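Local atomic coordinates of Sam-dependent methyltransferases (Streptomyces davawensis, PDB entry 4D7K), a protein that catalyses the two S-adenosyl-L-methionine-dependent methylations that turn 8-amino-8-demethyl-D-riboflavin into the antibiotic roseoflavin. Residues R181-G187 with S203-D209; G188-A194 with S216-L221; C245-R251 with E278-L284; G324-G329 with I340-T345. One frame throughout, in Å; residues are numbered along the deposited sequence.

Overall arrangement
Contacts 1, 3 and 4 are strand pairs of one mixed seven-stranded sheet, whereas contact 2 joins a loop and the first turn of helix 191-199 to helix 214-223 beside it. A183 N bonds to A247 O, joining contact 1 to contact 3, and C342 N to L281 O does the same for contacts 3 and 4. The parallel pairs of contacts 1 and 3 are largely buried and lined with aliphatic groups. Contact 4, the antiparallel hairpin at the sheet margin, is only partly buried and sets charged groups beside valine and threonine methyls. Contact 2, also partly buried, has no hydrogen bond across it and rests on a guanidinium-ring stack; its G188 N meets D209 of contact 1.

Contact 1. Residues R181-G187 with S203-D209; sequences RFADIGG and STGVLVD
The F182 ring turns its edge to 203-209, with T204 O lying near the ring plane 3.4 Å from CD1 and S203 CB, also in plane, beyond CE1. Its position follows from CG standing beside the backbone N (chi1 -59°), which swings CD1 toward the same carbonyl that accepts F182 N; L193 and V196 of helix 191-199 pack against this side chain. S203 OG, near CE1, is held by V200 O. The R181 guanidinium meets V206 CG2 obliquely through NH2, at 4.1 Å. Five backbone hydrogen bonds tie the strands in parallel register, their axes 15° apart, and helix 191-199 connects them as a beta-alpha-beta unit of the Rossmann-like class I methyltransferase fold. D184 marks this register, donating N-H to V206 O at 2.9 Å and accepting V208 N. On the face shared by A183, I185, V206 and V208, I185 CD1 rests 3.8 Å from V208 CG2, the two side chains side by side and pointing the same way. Past the strand end, L207 CD1 packs 3.6 Å from G187 CA in the type II turn D184-G187. D209, a predicted S-adenosyl-L-methionine ligand, brings OD2 to 3.5 Å from G186 C while accepting a hydrogen bond from G188 N.

Contact 2. Residues G188-A194 with S216-L221; sequences GRGQFLA and SAHKFL
The glycine-rich loop that follows the first strand of the Rossmann-like domain, together with the first turn of helix 191-199, meets helix 214-223 here. R189 and F220 carry over half of the contact: the guanidinium lies flat on the F220 ring, centres 4.4 Å apart and planes at 16°, a geometry suited to cation-pi attraction. F220 CD1 sits over the centre of the guanidinium, 3.7 Å from CZ, whereas R189 NE lies over the ring face but offset toward its rim. CG of R189 is placed between the backbone N and the carbonyl carbon (chi1 64°), from where the extended chain crosses the phenylalanine at about a right angle. NE is buried by the stack and has no hydrogen-bonding partner in the model. At the foot of the arginine, S216 OG touches R189 CB at 3.6 Å. The edge of the F220 ring meets A194 CB, 3.6 Å from CE2, so the aromatic group spans loop and helix. Backbone atoms come close as well: A217 CA makes a CA-H...O contact with R189 O at 3.4 Å. No hydrogen bond joins the segments. G190 takes the N-cap position, and the loop runs beside D209, the predicted cofactor ligand; this arrangement is consistent with the S-adenosyl-L-methionine site of class I methyltransferases, of which a glycine-rich turn leading from strand to helix is a hallmark.

Contact 3. Residues C245-R251 with E278-L284; sequences CDAYVLR and EARLLIL
Y248 O accepts the shortest hydrogen bond of this pair, from L282 N at 2.6 Å, with the donor nearly along the C=O axis. L281 crowds the same oxygen: its CA makes a CA-H...O contact and its CD1 comes to 3.3 Å. CG of L281 lies opposite the backbone N across the CA-CB bond (chi1 168°), which helps carry CD1 over to Y248, where it also meets CB at 3.8 Å. That methyl then touches L250 CD1 at 4.0 Å, the leucines crossing obliquely; L266 of helix 259-270 packs on both. On the opposite sheet face, V249 CG1 reaches L284 CD1 at 4.1 Å. Parallel register runs from A247 with R280 to R251 with L284, at 18° between axes, and helix 259-270 links the strands in a beta-alpha-beta unit. Polar ends look elsewhere: Y248 OH bonds to P242 O, and R251 NH2 to G187 O. R280 NE forms a salt bridge with E341, while its NH1 donates back to A279 O at 3.2 Å from well above the carbonyl plane. Main-chain bonding therefore fixes the register, aliphatic side chains pack together on both sheet faces, and the charge of R280 is probably balanced by E341 of the adjoining strand.

Contact 4. Residues G324-G329 with I340-T345; sequences GFDIVG and IECRGT
V328 and R343 cross at about a right angle, with V328 CG2 over the centre of one guanidinium face, 3.9 Å from CZ. The same methyl reaches R343 CB at 3.6 Å; a bend at chi3 (44°) folds the arginine end back over it. This packing belongs to the beta hairpin of strands 325-333 and 337-344, here interrupted by a classic beta bulge: V328 and G329 both face E341, whose O accepts V328 N at 2.8 Å and, weakly, G329 N. The bulge turns V328 toward the partner strand, where CG1 lies against the E341 carboxylate, 3.9 Å from CD, the side chains crossing obliquely. That carboxylate is bound outside the pair: OE2 forms a salt bridge with R178, and OE1 bonds to H331. F325 brings its ring edge to R343 O, near the ring plane at 3.5 Å from CD1, and also contacts C342 CB. Behind it, L320 of helix 313-322 packs on both F325 and C342. G324 ends that helix in a Schellman motif, and its O accepts T345 N at 3.2 Å and, weakly, T345 OG1. D326 and T345 cross at about a right angle, with D326 OD2 3.3 Å from T345 CG2.

Contact 1. Residues R181-G187 with S203-D209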
loop_
_atom_site.group_PDB
_atom_site.type_symbol
_atom_site.label_atom_id
_atom_site.label_comp_id
_atom_site.label_asym_id
_atom_site.label_seq_id
_atom_site.Cartn_x
_atom_site.Cartn_y
_atom_site.Cartn_z
ATOM N N ARG A 181 -29.368 16.362 26.239
ATOM C CA ARG A 181 -29.289 15.007 26.767
ATOM C C ARG A 181 -29.061 13.986 25.655
ATOM O O ARG A 181 -29.928 13.752 24.813
ATOM C CB ARG A 181 -30.553 14.659 27.554
ATOM C CG ARG A 181 -30.402 13.404 28.390
ATOM C CD ARG A 181 -31.646 13.106 29.204
ATOM N NE ARG A 181 -31.501 11.858 29.949
ATOM C CZ ARG A 181 -32.507 11.211 30.528
ATOM N NH1 ARG A 181 -33.742 11.691 30.449
ATOM N NH2 ARG A 181 -32.277 10.080 31.181
ATOM N N PHE A 182 -27.883 13.374 25.670
ATOM C CA PHE A 182 -27.485 12.456 24.618
ATOM C C PHE A 182 -27.658 11.002 25.030
ATOM O O PHE A 182 -27.442 10.641 26.185
ATOM C CB PHE A 182 -26.032 12.718 24.220
ATOM C CG PHE A 182 -25.783 14.116 23.739
ATOM C CD1 PHE A 182 -25.457 15.123 24.633
ATOM C CD2 PHE A 182 -25.881 14.425 22.392
ATOM C CE1 PHE A 182 -25.230 16.414 24.191
ATOM C CE2 PHE A 182 -25.654 15.714 21.942
ATOM C CZ PHE A 182 -25.329 16.710 22.844
ATOM N N ALA A 183 -28.045 10.169 24.069
ATOM C CA ALA A 183 -28.189 8.741 24.300
ATOM C C ALA A 183 -27.397 7.969 23.256
ATOM O O ALA A 183 -27.874 7.742 22.143
ATOM C CB ALA A 183 -29.656 8.335 24.272
ATOM N N ASP A 184 -26.182 7.575 23.619
ATOM C CA ASP A 184 -25.309 6.854 22.704
ATOM C C ASP A 184 -25.617 5.362 22.726
ATOM O O ASP A 184 -25.180 4.644 23.624
ATOM C CB ASP A 184 -23.840 7.098 23.056
ATOM C CG ASP A 184 -22.913 6.896 21.867
ATOM O OD1 ASP A 184 -23.276 6.131 20.946
ATOM O OD2 ASP A 184 -21.824 7.507 21.850
ATOM N N ILE A 185 -26.371 4.903 21.736
ATOM C CA ILE A 185 -26.734 3.495 21.640
ATOM C C ILE A 185 -25.634 2.713 20.935
ATOM O O ILE A 185 -25.419 2.872 19.732
ATOM C CB ILE A 185 -28.063 3.298 20.889
ATOM C CG1 ILE A 185 -29.131 4.241 21.445
ATOM C CG2 ILE A 185 -28.518 1.846 20.974
ATOM C CD1 ILE A 185 -29.346 4.105 22.935
ATOM N N GLY A 186 -24.940 1.872 21.697
ATOM C CA GLY A 186 -23.815 1.112 21.185
ATOM C C GLY A 186 -22.547 1.946 21.169
ATOM O O GLY A 186 -21.712 1.799 20.280
ATOM N N GLY A 187 -22.405 2.819 22.164
ATOM C CA GLY A 187 -21.296 3.755 22.212
ATOM C C GLY A 187 -20.004 3.223 22.810
ATOM O O GLY A 187 -19.111 4.004 23.140
ATOM N N SER A 203 -24.293 19.738 29.487
ATOM C CA SER A 203 -25.079 18.617 28.985
ATOM C C SER A 203 -24.688 17.304 29.653
ATOM O O SER A 203 -23.606 17.182 30.228
ATOM C CB SER A 203 -24.919 18.485 27.470
ATOM O OG SER A 203 -23.639 17.981 27.136
ATOM N N THR A 204 -25.580 16.323 29.572
ATOM C CA THR A 204 -25.327 15.003 30.133
ATOM C C THR A 204 -25.498 13.942 29.055
ATOM O O THR A 204 -25.832 14.258 27.912
ATOM C CB THR A 204 -26.266 14.691 31.311
ATOM O OG1 THR A 204 -27.624 14.688 30.855
ATOM C CG2 THR A 204 -26.104 15.732 32.410
ATOM N N GLY A 205 -25.271 12.685 29.422
ATOM C CA GLY A 205 -25.354 11.599 28.464
ATOM C C GLY A 205 -25.748 10.265 29.064
ATOM O O GLY A 205 -25.667 10.065 30.275
ATOM N N VAL A 206 -26.187 9.351 28.207
ATOM C CA VAL A 206 -26.500 7.992 28.621
ATOM C C VAL A 206 -25.804 7.009 27.689
ATOM O O VAL A 206 -26.068 6.990 26.487
ATOM C CB VAL A 206 -28.018 7.716 28.616
ATOM C CG1 VAL A 206 -28.294 6.285 29.049
ATOM C CG2 VAL A 206 -28.746 8.697 29.523
ATOM N N LEU A 207 -24.906 6.203 28.244
ATOM C CA LEU A 207 -24.178 5.215 27.459
ATOM C C LEU A 207 -24.860 3.853 27.510
ATOM O O LEU A 207 -24.948 3.233 28.571
ATOM C CB LEU A 207 -22.739 5.098 27.955
ATOM C CG LEU A 207 -21.889 4.028 27.277
ATOM C CD1 LEU A 207 -21.877 4.262 25.778
ATOM C CD2 LEU A 207 -20.475 4.044 27.838
ATOM N N VAL A 208 -25.336 3.392 26.359
ATOM C CA VAL A 208 -26.025 2.110 26.266
ATOM C C VAL A 208 -25.207 1.090 25.482
ATOM O O VAL A 208 -24.959 1.275 24.290
ATOM C CB VAL A 208 -27.401 2.262 25.595
ATOM C CG1 VAL A 208 -28.037 0.899 25.379
ATOM C CG2 VAL A 208 -28.302 3.155 26.428
ATOM N N ASP A 209 -24.792 0.016 26.146
ATOM C CA ASP A 209 -24.021 -1.032 25.486
ATOM C C ASP A 209 -24.037 -2.333 26.288
ATOM O O ASP A 209 -24.512 -2.371 27.425
ATOM C CB ASP A 209 -22.577 -0.568 25.255
ATOM C CG ASP A 209 -21.904 -1.296 24.102
ATOM O OD1 ASP A 209 -21.948 -2.543 24.078
ATOM O OD2 ASP A 209 -21.340 -0.621 23.215
#

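Contact 2. Residues G188-A194 with S216-L221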
loop_
_atom_site.group_PDB
_atom_site.type_symbol
_atom_site.label_atom_id
_atom_site.label_comp_id
_atom_site.label_asym_id
_atom_site.label_seq_id
_atom_site.Cartn_x
_atom_site.Cartn_y
_atom_site.Cartn_z
ATOM N N GLY A 188 -19.903 1.904 22.949
ATOM C CA GLY A 188 -18.691 1.268 23.439
ATOM C C GLY A 188 -18.244 1.739 24.813
ATOM O O GLY A 188 -18.998 1.655 25.784
ATOM N N ARG A 189 -17.015 2.239 24.893
ATOM C CA ARG A 189 -16.462 2.707 26.161
ATOM C C ARG A 189 -16.839 4.161 26.444
ATOM O O ARG A 189 -16.609 4.664 27.543
ATOM C CB ARG A 189 -14.940 2.545 26.174
ATOM C CG ARG A 189 -14.210 3.383 25.141
ATOM C CD ARG A 189 -12.701 3.282 25.316
ATOM N NE ARG A 189 -12.007 4.391 24.665
ATOM C CZ ARG A 189 -10.700 4.615 24.753
ATOM N NH1 ARG A 189 -9.931 3.803 25.465
ATOM N NH2 ARG A 189 -10.160 5.652 24.127
ATOM N N GLY A 190 -17.415 4.833 25.450
ATOM C CA GLY A 190 -17.907 6.188 25.635
ATOM C C GLY A 190 -17.095 7.262 24.935
ATOM O O GLY A 190 -17.223 8.443 25.253
ATOM N N GLN A 191 -16.275 6.849 23.972
ATOM C CA GLN A 191 -15.364 7.748 23.267
ATOM C C GLN A 191 -16.092 8.901 22.579
ATOM O O GLN A 191 -15.787 10.070 22.819
ATOM C CB GLN A 191 -14.548 6.958 22.241
ATOM C CG GLN A 191 -13.417 7.729 21.579
ATOM C CD GLN A 191 -12.649 6.880 20.576
ATOM O OE1 GLN A 191 -13.202 5.960 19.975
ATOM N NE2 GLN A 191 -11.371 7.180 20.401
ATOM N N PHE A 192 -17.056 8.567 21.728
ATOM C CA PHE A 192 -17.831 9.583 21.023
ATOM C C PHE A 192 -18.609 10.471 21.987
ATOM O O PHE A 192 -18.558 11.698 21.896
ATOM C CB PHE A 192 -18.799 8.935 20.031
ATOM C CG PHE A 192 -19.721 9.914 19.362
ATOM C CD1 PHE A 192 -19.249 10.754 18.368
ATOM C CD2 PHE A 192 -21.051 9.998 19.729
ATOM C CE1 PHE A 192 -20.091 11.660 17.750
ATOM C CE2 PHE A 192 -21.898 10.902 19.114
ATOM C CZ PHE A 192 -21.417 11.733 18.124
ATOM N N LEU A 193 -19.334 9.837 22.904
ATOM C CA LEU A 193 -20.118 10.544 23.910
ATOM C C LEU A 193 -19.264 11.529 24.703
ATOM O O LEU A 193 -19.708 12.638 25.009
ATOM C CB LEU A 193 -20.780 9.543 24.858
ATOM C CG LEU A 193 -21.761 10.091 25.890
ATOM C CD1 LEU A 193 -22.910 10.792 25.192
ATOM C CD2 LEU A 193 -22.274 8.967 26.779
ATOM N N ALA A 194 -18.037 11.120 25.023
ATOM C CA ALA A 194 -17.098 11.979 25.745
ATOM C C ALA A 194 -16.724 13.214 24.931
ATOM O O ALA A 194 -16.636 14.319 25.470
ATOM C CB ALA A 194 -15.847 11.203 26.121
ATOM N N SER A 216 -14.552 -1.251 30.952
ATOM C CA SER A 216 -13.784 -0.370 30.080
ATOM C C SER A 216 -14.397 1.025 30.024
ATOM O O SER A 216 -13.684 2.029 29.961
ATOM C CB SER A 216 -13.701 -0.966 28.674
ATOM O OG SER A 216 -13.049 -0.082 27.782
ATOM N N ALA A 217 -15.725 1.077 30.054
ATOM C CA ALA A 217 -16.449 2.337 29.957
ATOM C C ALA A 217 -16.328 3.151 31.238
ATOM O O ALA A 217 -16.165 4.369 31.187
ATOM C CB ALA A 217 -17.912 2.080 29.628
ATOM N N HIS A 218 -16.416 2.476 32.383
ATOM C CA HIS A 218 -16.289 3.137 33.684
ATOM C C HIS A 218 -14.915 3.772 33.870
ATOM O O HIS A 218 -14.801 4.879 34.399
ATOM C CB HIS A 218 -16.551 2.148 34.826
ATOM C CG HIS A 218 -17.996 1.834 35.044
ATOM N ND1 HIS A 218 -18.426 0.698 35.693
ATOM C CD2 HIS A 218 -19.117 2.517 34.700
ATOM C CE1 HIS A 218 -19.744 0.689 35.737
ATOM N NE2 HIS A 218 -20.190 1.777 35.143
ATOM N N LYS A 219 -13.876 3.064 33.440
ATOM C CA LYS A 219 -12.511 3.549 33.598
ATOM C C LYS A 219 -12.239 4.738 32.682
ATOM O O LYS A 219 -11.710 5.757 33.129
ATOM C CB LYS A 219 -11.502 2.425 33.332
ATOM C CG LYS A 219 -10.063 2.806 33.651
ATOM C CD LYS A 219 -9.093 1.656 33.408
ATOM C CE LYS A 219 -9.258 0.555 34.446
ATOM N NZ LYS A 219 -8.202 -0.494 34.338
ATOM N N PHE A 220 -12.607 4.619 31.408
ATOM C CA PHE A 220 -12.388 5.710 30.455
ATOM C C PHE A 220 -13.108 6.986 30.872
ATOM O O PHE A 220 -12.537 8.077 30.812
ATOM C CB PHE A 220 -12.837 5.318 29.046
ATOM C CG PHE A 220 -12.847 6.470 28.080
ATOM C CD1 PHE A 220 -11.663 6.930 27.521
ATOM C CD2 PHE A 220 -14.039 7.107 27.744
ATOM C CE1 PHE A 220 -11.666 8.000 26.639
ATOM C CE2 PHE A 220 -14.047 8.176 26.869
ATOM C CZ PHE A 220 -12.859 8.622 26.312
ATOM N N LEU A 221 -14.363 6.846 31.290
ATOM C CA LEU A 221 -15.141 7.995 31.741
ATOM C C LEU A 221 -14.525 8.627 32.984
ATOM O O LEU A 221 -14.616 9.839 33.178
ATOM C CB LEU A 221 -16.589 7.591 32.019
ATOM C CG LEU A 221 -17.428 7.198 30.802
ATOM C CD1 LEU A 221 -18.821 6.782 31.239
ATOM C CD2 LEU A 221 -17.497 8.331 29.794
#

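Contact 3. Residues C245-R251 with E278-L284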
loop_
_atom_site.group_PDB
_atom_site.type_symbol
_atom_site.label_atom_id
_atom_site.label_comp_id
_atom_site.label_asym_id
_atom_site.label_seq_id
_atom_site.Cartn_x
_atom_site.Cartn_y
_atom_site.Cartn_z
ATOM N N CYS A 245 -34.623 11.536 26.404
ATOM C CA CYS A 245 -33.456 12.124 25.764
ATOM C C CYS A 245 -33.878 12.855 24.494
ATOM O O CYS A 245 -34.771 12.404 23.778
ATOM C CB CYS A 245 -32.412 11.050 25.455
ATOM S SG CYS A 245 -31.732 10.241 26.928
ATOM N N ASP A 246 -33.251 13.995 24.226
ATOM C CA ASP A 246 -33.619 14.790 23.062
ATOM C C ASP A 246 -32.654 14.549 21.902
ATOM O O ASP A 246 -32.782 15.156 20.840
ATOM C CB ASP A 246 -33.675 16.281 23.419
ATOM C CG ASP A 246 -32.396 16.779 24.060
ATOM O OD1 ASP A 246 -31.691 15.968 24.693
ATOM O OD2 ASP A 246 -32.099 17.985 23.936
ATOM N N ALA A 247 -31.698 13.648 22.110
ATOM C CA ALA A 247 -30.781 13.252 21.048
ATOM C C ALA A 247 -30.373 11.792 21.203
ATOM O O ALA A 247 -29.787 11.409 22.212
ATOM C CB ALA A 247 -29.551 14.151 21.038
ATOM N N TYR A 248 -30.701 10.981 20.202
ATOM C CA TYR A 248 -30.318 9.575 20.183
ATOM C C TYR A 248 -29.311 9.327 19.071
ATOM O O TYR A 248 -29.520 9.743 17.931
ATOM C CB TYR A 248 -31.542 8.679 20.000
ATOM C CG TYR A 248 -32.452 8.649 21.201
ATOM C CD1 TYR A 248 -33.328 9.694 21.458
ATOM C CD2 TYR A 248 -32.437 7.573 22.081
ATOM C CE1 TYR A 248 -34.158 9.671 22.559
ATOM C CE2 TYR A 248 -33.270 7.542 23.186
ATOM C CZ TYR A 248 -34.129 8.594 23.419
ATOM O OH TYR A 248 -34.962 8.573 24.514
ATOM N N VAL A 249 -28.218 8.648 19.404
ATOM C CA VAL A 249 -27.122 8.458 18.461
ATOM C C VAL A 249 -26.867 6.981 18.157
ATOM O O VAL A 249 -26.672 6.175 19.065
ATOM C CB VAL A 249 -25.824 9.097 18.989
ATOM C CG1 VAL A 249 -24.700 8.928 17.981
ATOM C CG2 VAL A 249 -26.050 10.574 19.318
ATOM N N LEU A 250 -26.884 6.640 16.870
ATOM C CA LEU A 250 -26.582 5.287 16.406
ATOM C C LEU A 250 -25.333 5.287 15.535
ATOM O O LEU A 250 -25.393 5.650 14.361
ATOM C CB LEU A 250 -27.761 4.709 15.619
ATOM C CG LEU A 250 -28.936 4.157 16.417
ATOM C CD1 LEU A 250 -30.103 3.876 15.490
ATOM C CD2 LEU A 250 -28.515 2.896 17.146
ATOM N N ARG A 251 -24.206 4.879 16.104
ATOM C CA ARG A 251 -22.936 4.956 15.388
ATOM C C ARG A 251 -22.381 3.579 15.033
ATOM O O ARG A 251 -21.851 2.868 15.886
ATOM C CB ARG A 251 -21.912 5.746 16.210
ATOM C CG ARG A 251 -21.806 5.335 17.676
ATOM C CD ARG A 251 -20.860 6.250 18.439
ATOM N NE ARG A 251 -20.095 5.537 19.459
ATOM C CZ ARG A 251 -18.889 5.014 19.258
ATOM N NH1 ARG A 251 -18.307 5.119 18.070
ATOM N NH2 ARG A 251 -18.263 4.383 20.244
ATOM N N GLU A 278 -38.323 18.883 18.932
ATOM C CA GLU A 278 -36.907 19.103 18.643
ATOM C C GLU A 278 -36.033 17.878 18.902
ATOM O O GLU A 278 -34.843 17.883 18.583
ATOM C CB GLU A 278 -36.377 20.288 19.452
ATOM C CG GLU A 278 -36.938 21.628 19.014
ATOM C CD GLU A 278 -36.212 22.792 19.653
ATOM O OE1 GLU A 278 -35.096 22.577 20.172
ATOM O OE2 GLU A 278 -36.757 23.916 19.640
ATOM N N ALA A 279 -36.617 16.833 19.477
ATOM C CA ALA A 279 -35.876 15.602 19.730
ATOM C C ALA A 279 -35.463 14.959 18.410
ATOM O O ALA A 279 -36.258 14.880 17.476
ATOM C CB ALA A 279 -36.704 14.637 20.564
ATOM N N ARG A 280 -34.215 14.508 18.333
ATOM C CA ARG A 280 -33.703 13.925 17.099
ATOM C C ARG A 280 -33.054 12.561 17.302
ATOM O O ARG A 280 -32.520 12.257 18.370
ATOM C CB ARG A 280 -32.684 14.861 16.443
ATOM C CG ARG A 280 -33.253 16.178 15.948
ATOM C CD ARG A 280 -34.128 15.987 14.725
ATOM N NE ARG A 280 -34.592 17.264 14.192
ATOM C CZ ARG A 280 -35.746 17.840 14.514
ATOM N NH1 ARG A 280 -36.574 17.257 15.370
ATOM N NH2 ARG A 280 -36.075 19.004 13.974
ATOM N N LEU A 281 -33.121 11.747 16.255
ATOM C CA LEU A 281 -32.303 10.551 16.141
ATOM C C LEU A 281 -31.200 10.848 15.133
ATOM O O LEU A 281 -31.482 11.142 13.975
ATOM C CB LEU A 281 -33.135 9.344 15.700
ATOM C CG LEU A 281 -32.373 8.089 15.265
ATOM C CD1 LEU A 281 -31.469 7.576 16.378
ATOM C CD2 LEU A 281 -33.346 7.006 14.827
ATOM N N LEU A 282 -29.951 10.800 15.581
ATOM C CA LEU A 282 -28.819 11.090 14.705
ATOM C C LEU A 282 -28.076 9.808 14.349
ATOM O O LEU A 282 -27.488 9.166 15.217
ATOM C CB LEU A 282 -27.862 12.085 15.366
ATOM C CG LEU A 282 -28.492 13.319 16.020
ATOM C CD1 LEU A 282 -27.424 14.157 16.698
ATOM C CD2 LEU A 282 -29.276 14.152 15.005
ATOM N N ILE A 283 -28.111 9.432 13.076
ATOM C CA ILE A 283 -27.417 8.228 12.642
ATOM C C ILE A 283 -26.110 8.586 11.944
ATOM O O ILE A 283 -26.096 9.271 10.923
ATOM C CB ILE A 283 -28.287 7.373 11.705
ATOM C CG1 ILE A 283 -29.616 7.032 12.383
ATOM C CG2 ILE A 283 -27.555 6.093 11.326
ATOM C CD1 ILE A 283 -30.509 6.125 11.565
ATOM N N LEU A 284 -25.010 8.120 12.517
ATOM C CA LEU A 284 -23.688 8.413 11.992
ATOM C C LEU A 284 -23.211 7.243 11.138
ATOM O O LEU A 284 -23.057 6.127 11.630
ATOM C CB LEU A 284 -22.706 8.700 13.133
ATOM C CG LEU A 284 -22.696 10.100 13.769
ATOM C CD1 LEU A 284 -24.063 10.524 14.278
ATOM C CD2 LEU A 284 -21.684 10.159 14.899
#

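Contact 4. Residues G324-G329 with I340-T345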
loop_
_atom_site.group_PDB
_atom_site.type_symbol
_atom_site.label_atom_id
_atom_site.label_comp_id
_atom_site.label_asym_id
_atom_site.label_seq_id
_atom_site.Cartn_x
_atom_site.Cartn_y
_atom_site.Cartn_z
ATOM N N GLY A 324 -41.560 5.218 11.643
ATOM C CA GLY A 324 -42.164 6.510 11.917
ATOM C C GLY A 324 -41.161 7.639 12.066
ATOM O O GLY A 324 -41.324 8.517 12.914
ATOM N N PHE A 325 -40.119 7.619 11.241
ATOM C CA PHE A 325 -39.127 8.690 11.236
ATOM C C PHE A 325 -39.070 9.414 9.895
ATOM O O PHE A 325 -39.405 8.846 8.856
ATOM C CB PHE A 325 -37.739 8.142 11.570
ATOM C CG PHE A 325 -37.501 7.932 13.035
ATOM C CD1 PHE A 325 -37.307 9.013 13.878
ATOM C CD2 PHE A 325 -37.445 6.655 13.567
ATOM C CE1 PHE A 325 -37.075 8.825 15.228
ATOM C CE2 PHE A 325 -37.215 6.459 14.917
ATOM C CZ PHE A 325 -37.029 7.546 15.749
ATOM N N ASP A 326 -38.632 10.669 9.929
ATOM C CA ASP A 326 -38.412 11.447 8.716
ATOM C C ASP A 326 -37.000 12.013 8.685
ATOM O O ASP A 326 -36.523 12.562 9.677
ATOM C CB ASP A 326 -39.427 12.584 8.607
ATOM C CG ASP A 326 -40.567 12.256 7.673
ATOM O OD1 ASP A 326 -40.328 11.522 6.691
ATOM O OD2 ASP A 326 -41.696 12.732 7.918
ATOM N N ILE A 327 -36.334 11.877 7.543
ATOM C CA ILE A 327 -35.002 12.439 7.375
ATOM C C ILE A 327 -35.084 13.953 7.193
ATOM O O ILE A 327 -35.624 14.439 6.201
ATOM C CB ILE A 327 -34.269 11.812 6.172
ATOM C CG1 ILE A 327 -34.152 10.300 6.360
ATOM C CG2 ILE A 327 -32.887 12.432 5.997
ATOM C CD1 ILE A 327 -33.311 9.616 5.310
ATOM N N VAL A 328 -34.560 14.691 8.166
ATOM C CA VAL A 328 -34.504 16.143 8.081
ATOM C C VAL A 328 -33.382 16.551 7.135
ATOM O O VAL A 328 -33.523 17.487 6.350
ATOM C CB VAL A 328 -34.284 16.784 9.466
ATOM C CG1 VAL A 328 -34.153 18.290 9.351
ATOM C CG2 VAL A 328 -35.424 16.421 10.395
ATOM N N GLY A 329 -32.272 15.824 7.207
ATOM C CA GLY A 329 -31.147 16.065 6.324
ATOM C C GLY A 329 -29.991 15.116 6.572
ATOM O O GLY A 329 -29.858 14.555 7.655
ATOM N N ILE A 340 -26.902 11.647 9.709
ATOM C CA ILE A 340 -28.283 11.549 9.263
ATOM C C ILE A 340 -29.201 12.063 10.360
ATOM O O ILE A 340 -29.383 11.406 11.377
ATOM C CB ILE A 340 -28.673 10.101 8.904
ATOM C CG1 ILE A 340 -27.695 9.519 7.881
ATOM C CG2 ILE A 340 -30.099 10.046 8.369
ATOM C CD1 ILE A 340 -28.003 8.082 7.488
ATOM N N GLU A 341 -29.767 13.246 10.161
ATOM C CA GLU A 341 -30.664 13.821 11.156
ATOM C C GLU A 341 -32.096 13.354 10.917
ATOM O O GLU A 341 -32.677 13.629 9.867
ATOM C CB GLU A 341 -30.585 15.347 11.132
ATOM C CG GLU A 341 -31.399 16.018 12.217
ATOM C CD GLU A 341 -31.463 17.522 12.049
ATOM O OE1 GLU A 341 -30.684 18.062 11.237
ATOM O OE2 GLU A 341 -32.295 18.163 12.725
ATOM N N CYS A 342 -32.659 12.648 11.893
ATOM C CA CYS A 342 -34.002 12.081 11.755
ATOM C C CYS A 342 -34.976 12.654 12.775
ATOM O O CYS A 342 -34.620 12.893 13.929
ATOM C CB CYS A 342 -33.959 10.559 11.895
ATOM S SG CYS A 342 -32.844 9.735 10.751
ATOM N N ARG A 343 -36.216 12.850 12.345
ATOM C CA ARG A 343 -37.242 13.429 13.196
ATOM C C ARG A 343 -38.444 12.498 13.294
ATOM O O ARG A 343 -38.788 11.816 12.328
ATOM C CB ARG A 343 -37.663 14.794 12.652
ATOM C CG ARG A 343 -38.741 15.512 13.438
ATOM C CD ARG A 343 -39.081 16.823 12.755
ATOM N NE ARG A 343 -39.194 16.647 11.309
ATOM C CZ ARG A 343 -39.104 17.633 10.423
ATOM N NH1 ARG A 343 -38.894 18.877 10.830
ATOM N NH2 ARG A 343 -39.218 17.371 9.128
ATOM N N GLY A 344 -39.074 12.464 14.462
ATOM C CA GLY A 344 -40.288 11.692 14.637
ATOM C C GLY A 344 -41.444 12.363 13.923
ATOM O O GLY A 344 -41.670 13.564 14.089
ATOM N N THR A 345 -42.170 11.592 13.121
ATOM C CA THR A 345 -43.307 12.116 12.372
ATOM C C THR A 345 -44.443 12.533 13.301
ATOM O O THR A 345 -45.343 11.744 13.593
ATOM C CB THR A 345 -43.841 11.083 11.358
ATOM O OG1 THR A 345 -44.238 9.892 12.051
ATOM C CG2 THR A 345 -42.772 10.737 10.335
#